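Local structure of transcriptional regulator (Arabidopsis thaliana, 7DE9) at residues E52-L56 / K57-W61. The protein binds monomethylated histone H3 through its Tudor domain and, as a whole protein, acts as a cohesin cofactor important in DNA repair by homologous recombination. Sequence-based numbering, arbitrary orientation.
Sequences EILYL and KNQKW
Tyr55 and Leu56 offer their carbonyl oxygens to the two amides that follow three residues on, an instance of a turn satisfying two of its own amides and two of its carbonyls. Asn58 N reaches Tyr55 O at 3.2 Å with an N-H...O angle of 148°, and Gln59 N reaches Leu56 O at 3.0 Å. These successive i to i+3 bonds form a short 3-10 turn between strand 51-54 and strand 61-63, the element that commonly joins the last two strands of the SH3-like barrel to which Tudor domains belong.

Within the turn, Lys57 CB lies over one face of the Tyr55 ring, 3.4 Å from Tyr55 CE2. The lysine chain runs on past the phenol, where a bend at chi3 (-64°) turns Lys57 CE back along the ring, 3.6 Å from Tyr55 CE1. The Tyr55 hydroxyl is hydrogen-bonded to Lys40 NZ. Without the phenol, as with an alanine here, the ammonium of Lys40 loses a hydrogen-bond partner and the aliphatic part of Lys57 would probably be left freer to turn.

On the inner side, buried Leu56 packs on Leu12 and His42, and its CD2 sits 4.1 Å from the centroid of the five-membered ring of Trp61, over its face in a CH-pi contact. Gln59 and Glu52 instead meet the bound histone peptide. Gln59, bent at chi2 (-73°), turns its amide toward Leu54, placing NE2 3.8 Å from Leu54 CD2, while its OE1 accepts a hydrogen bond from a basic side chain of the peptide. Glu52 OE1 is hydrogen-bonded to Tyr46 OH, and Glu52 OE2 forms a salt bridge with a basic side chain of the peptide.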
# COMPACT_ATOMS: atom_id res chain seq x y z
N GLU A 52 5.23 -3.86 2.21
CA GLU A 52 4.40 -4.78 1.43
C GLU A 52 4.55 -4.49 -0.05
O GLU A 52 4.60 -3.33 -0.45
CB GLU A 52 2.92 -4.69 1.83
CG GLU A 52 2.54 -5.48 3.08
CD GLU A 52 1.04 -5.46 3.35
OE1 GLU A 52 0.40 -4.41 3.11
OE2 GLU A 52 0.50 -6.50 3.78
N ILE A 53 4.65 -5.54 -0.85
CA ILE A 53 4.49 -5.43 -2.29
C ILE A 53 3.04 -5.76 -2.60
O ILE A 53 2.60 -6.88 -2.35
CB ILE A 53 5.41 -6.39 -3.05
CG1 ILE A 53 6.87 -6.07 -2.76
CG2 ILE A 53 5.16 -6.29 -4.54
CD1 ILE A 53 7.81 -7.10 -3.31
N LEU A 54 2.30 -4.78 -3.12
CA LEU A 54 0.85 -4.85 -3.19
C LEU A 54 0.28 -4.65 -4.59
O LEU A 54 0.79 -3.84 -5.36
CB LEU A 54 0.22 -3.80 -2.28
CG LEU A 54 0.39 -3.91 -0.76
CD1 LEU A 54 -0.10 -2.63 -0.11
CD2 LEU A 54 -0.38 -5.11 -0.24
N TYR A 55 -0.80 -5.36 -4.90
CA TYR A 55 -1.67 -5.02 -6.01
C TYR A 55 -2.79 -4.16 -5.45
O TYR A 55 -3.75 -4.67 -4.88
CB TYR A 55 -2.23 -6.27 -6.68
CG TYR A 55 -3.06 -6.00 -7.92
CD1 TYR A 55 -2.48 -5.45 -9.06
CD2 TYR A 55 -4.41 -6.31 -7.96
CE1 TYR A 55 -3.22 -5.22 -10.20
CE2 TYR A 55 -5.16 -6.08 -9.10
CZ TYR A 55 -4.56 -5.53 -10.21
OH TYR A 55 -5.31 -5.30 -11.34
N LEU A 56 -2.65 -2.85 -5.59
CA LEU A 56 -3.55 -1.93 -4.91
C LEU A 56 -4.98 -1.99 -5.45
O LEU A 56 -5.92 -1.64 -4.73
CB LEU A 56 -3.01 -0.51 -5.01
CG LEU A 56 -1.83 -0.33 -4.05
CD1 LEU A 56 -1.19 1.02 -4.23
CD2 LEU A 56 -2.31 -0.49 -2.62
N LYS A 57 -5.14 -2.45 -6.68
CA LYS A 57 -6.46 -2.52 -7.30
C LYS A 57 -7.38 -3.51 -6.57
O LYS A 57 -8.60 -3.36 -6.60
CB LYS A 57 -6.35 -2.91 -8.77
CG LYS A 57 -6.64 -1.76 -9.73
CD LYS A 57 -5.91 -1.93 -11.06
CE LYS A 57 -4.41 -1.86 -10.86
NZ LYS A 57 -3.70 -1.85 -12.17
N ASN A 58 -6.78 -4.50 -5.92
CA ASN A 58 -7.55 -5.47 -5.14
C ASN A 58 -7.38 -5.23 -3.65
O ASN A 58 -7.58 -6.12 -2.83
CB ASN A 58 -7.14 -6.90 -5.49
CG ASN A 58 -8.24 -7.64 -6.23
OD1 ASN A 58 -9.42 -7.54 -5.89
ND2 ASN A 58 -7.86 -8.38 -7.27
N GLN A 59 -7.00 -4.00 -3.31
CA GLN A 59 -6.87 -3.58 -1.92
C GLN A 59 -7.88 -2.50 -1.61
O GLN A 59 -8.25 -1.71 -2.47
CB GLN A 59 -5.46 -3.05 -1.63
CG GLN A 59 -4.37 -4.10 -1.72
CD GLN A 59 -4.39 -5.05 -0.55
OE1 GLN A 59 -4.78 -4.69 0.56
NE2 GLN A 59 -3.97 -6.29 -0.79
N LYS A 60 -8.34 -2.46 -0.37
CA LYS A 60 -9.00 -1.27 0.11
C LYS A 60 -7.92 -0.36 0.65
O LYS A 60 -7.10 -0.76 1.48
CB LYS A 60 -10.06 -1.60 1.16
CG LYS A 60 -11.20 -2.39 0.58
CD LYS A 60 -12.14 -1.44 -0.13
CE LYS A 60 -12.97 -2.15 -1.18
NZ LYS A 60 -13.01 -3.63 -1.01
N TRP A 61 -7.89 0.85 0.14
CA TRP A 61 -6.88 1.82 0.54
C TRP A 61 -7.36 3.20 0.13
O TRP A 61 -8.25 3.33 -0.72
CB TRP A 61 -5.53 1.50 -0.10
CG TRP A 61 -5.54 1.75 -1.56
CD1 TRP A 61 -5.91 0.88 -2.54
CD2 TRP A 61 -5.19 2.97 -2.22
NE1 TRP A 61 -5.81 1.48 -3.77
CE2 TRP A 61 -5.37 2.76 -3.60
CE3 TRP A 61 -4.75 4.21 -1.77
CZ2 TRP A 61 -5.11 3.76 -4.53
CZ3 TRP A 61 -4.50 5.20 -2.69
CH2 TRP A 61 -4.68 4.97 -4.06